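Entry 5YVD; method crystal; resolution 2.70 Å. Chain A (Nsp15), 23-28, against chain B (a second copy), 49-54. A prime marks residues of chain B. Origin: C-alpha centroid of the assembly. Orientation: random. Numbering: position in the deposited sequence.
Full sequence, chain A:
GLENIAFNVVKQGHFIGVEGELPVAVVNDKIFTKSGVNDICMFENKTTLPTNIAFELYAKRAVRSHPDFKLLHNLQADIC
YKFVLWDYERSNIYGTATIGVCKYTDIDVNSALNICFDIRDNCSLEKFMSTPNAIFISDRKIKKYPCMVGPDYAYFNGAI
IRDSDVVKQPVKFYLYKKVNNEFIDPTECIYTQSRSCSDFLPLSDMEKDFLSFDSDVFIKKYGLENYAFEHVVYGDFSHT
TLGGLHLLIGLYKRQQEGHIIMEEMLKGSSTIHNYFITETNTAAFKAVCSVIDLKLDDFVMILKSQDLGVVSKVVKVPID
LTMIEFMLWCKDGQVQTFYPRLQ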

# COMPACT_ATOMS: atom_id res chain seq x y z
N PRO A 23 -14.18 -10.02 -15.53
CA PRO A 23 -14.09 -9.51 -14.16
C PRO A 23 -12.65 -9.14 -13.82
O PRO A 23 -11.75 -9.85 -14.21
CB PRO A 23 -14.59 -10.66 -13.29
CG PRO A 23 -14.57 -11.88 -14.17
CD PRO A 23 -14.35 -11.48 -15.60
N VAL A 24 -12.47 -8.03 -13.11
CA VAL A 24 -11.16 -7.46 -12.80
C VAL A 24 -11.09 -7.06 -11.32
O VAL A 24 -12.02 -6.44 -10.80
CB VAL A 24 -10.92 -6.18 -13.63
CG1 VAL A 24 -9.63 -5.48 -13.22
CG2 VAL A 24 -10.88 -6.50 -15.12
N ALA A 25 -9.99 -7.41 -10.64
CA ALA A 25 -9.62 -6.77 -9.36
C ALA A 25 -8.44 -5.83 -9.50
O ALA A 25 -7.50 -6.14 -10.19
CB ALA A 25 -9.30 -7.83 -8.31
N VAL A 26 -8.49 -4.69 -8.85
CA VAL A 26 -7.32 -3.79 -8.75
C VAL A 26 -6.75 -3.84 -7.33
O VAL A 26 -7.34 -3.31 -6.40
CB VAL A 26 -7.65 -2.31 -9.04
CG1 VAL A 26 -6.39 -1.46 -9.02
CG2 VAL A 26 -8.36 -2.18 -10.39
N VAL A 27 -5.58 -4.44 -7.19
CA VAL A 27 -5.04 -4.71 -5.89
C VAL A 27 -3.68 -4.05 -5.81
O VAL A 27 -2.68 -4.60 -6.28
CB VAL A 27 -4.90 -6.23 -5.63
CG1 VAL A 27 -4.63 -6.49 -4.15
CG2 VAL A 27 -6.14 -7.00 -6.11
N ASN A 28 -3.67 -2.88 -5.18
CA ASN A 28 -2.48 -2.06 -5.00
C ASN A 28 -1.91 -1.74 -6.38
O ASN A 28 -2.56 -1.10 -7.19
CB ASN A 28 -1.46 -2.76 -4.07
CG ASN A 28 -2.01 -3.02 -2.67
OD1 ASN A 28 -1.86 -4.12 -2.16
ND2 ASN A 28 -2.66 -2.02 -2.05
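Chain B 49-54: LPTNIA

A strand edge left without a neighbouring strand carries backbone amides and carbonyls that seek partners, and a side chain with a carboxamide can satisfy a carbonyl and an amide at once. The contact between two copies of Nsp15 illustrates the principle. In chain A, residues through Val27 run as an extended strand, with phi near -107° to -134° and psi between 99° and 139°, before Asn28 leaves it with a positive phi of 58°. Against this strand chain B places not a second strand but the first turn of a helix, so no ladder of backbone pairs forms. From Pro50′ to Ile53′ it runs roughly opposite to the strand, and the closest CA atoms, Ala25 CA and Pro50′ CA, are 5.6 Å apart.

Chain B enters in an extended conformation at Leu49′ (phi/psi -105/154), which remains clear of the strand. Pro50′ follows at the N-cap position, its psi of 134° still extended, and its CA-to-CB bond points toward chain A. Its ring supplies the apolar part of the contact: Pro50′ CG lies 3.4 Å from Ala25 CB and 4.0 Å from Val27 CG2, so a single ring carbon touches side chains two positions apart along the strand. Pro50′ O turns inward to its own chain, accepting bonds from Ile53′ N at 2.7 Å and Ala54′ N at 3.0 Å and closing the first helical turn.

At Thr51′ the backbone becomes helical (-46/-38). An amide so early in a helix has no preceding turn to supply its acceptor, and here a water takes that role. Thr51′ N and Val26 O are 4.0 Å apart, too far for a direct bond; the water accepts from Thr51′ N at 2.9 Å and donates to Val26 O at 3.0 Å, joining the helix start to the strand.

The CA-to-CB bond of Asn52′ points toward chain A and its side chain, with chi1 in the p well and chi2 at -56°, presents both ends of the amide group to the strand. Asn52′ ND2 donates to Val24 O at 2.7 Å, while Asn52′ OD1 accepts from Val26 N at 2.8 Å, the latter nearly linear at 170°. The carboxamide thus spans Ala25 and mimics the donor and acceptor of a neighbouring strand.

Ile53′ starts sideways, but its m,m side chain brings Ile53′ CD1 to 3.5 Å from Val24 O, beside the hydrogen bond from Asn52′ ND2. By Ala54′ the helix has moved out of reach.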

# COMPACT_ATOMS: atom_id res chain seq x y z
N LEU B 49 -11.65 -6.86 0.31
CA LEU B 49 -11.91 -7.11 -1.12
C LEU B 49 -11.27 -6.04 -1.97
O LEU B 49 -11.07 -4.93 -1.52
CB LEU B 49 -13.41 -7.16 -1.40
CG LEU B 49 -14.14 -8.34 -0.74
CD1 LEU B 49 -15.63 -8.34 -1.06
CD2 LEU B 49 -13.50 -9.67 -1.16
N PRO B 50 -10.94 -6.37 -3.21
CA PRO B 50 -10.29 -5.35 -4.03
C PRO B 50 -11.12 -4.09 -4.08
O PRO B 50 -12.35 -4.16 -4.28
CB PRO B 50 -10.21 -6.01 -5.38
CG PRO B 50 -10.00 -7.45 -5.02
CD PRO B 50 -10.98 -7.66 -3.91
N THR B 51 -10.45 -2.95 -3.89
CA THR B 51 -11.11 -1.67 -3.77
C THR B 51 -12.19 -1.45 -4.84
O THR B 51 -13.22 -0.87 -4.56
CB THR B 51 -10.10 -0.49 -3.78
OG1 THR B 51 -9.26 -0.55 -2.63
CG2 THR B 51 -10.83 0.85 -3.74
N ASN B 52 -11.95 -1.89 -6.07
CA ASN B 52 -12.93 -1.66 -7.14
C ASN B 52 -14.18 -2.51 -6.96
O ASN B 52 -15.29 -2.10 -7.30
CB ASN B 52 -12.31 -1.91 -8.52
CG ASN B 52 -11.82 -3.33 -8.69
OD1 ASN B 52 -11.00 -3.82 -7.91
ND2 ASN B 52 -12.30 -4.00 -9.74
N ILE B 53 -14.00 -3.69 -6.37
CA ILE B 53 -15.10 -4.62 -6.14
C ILE B 53 -15.96 -4.21 -4.95
O ILE B 53 -17.18 -4.25 -5.03
CB ILE B 53 -14.55 -6.01 -5.89
CG1 ILE B 53 -13.72 -6.45 -7.08
CG2 ILE B 53 -15.68 -6.98 -5.67
CD1 ILE B 53 -14.52 -6.60 -8.36
N ALA B 54 -15.31 -3.84 -3.85
CA ALA B 54 -16.00 -3.37 -2.66
C ALA B 54 -16.92 -2.21 -3.01
O ALA B 54 -18.09 -2.19 -2.63
CB ALA B 54 -14.99 -2.93 -1.61
O HOH W 1 -7.62 -3.60 -3.46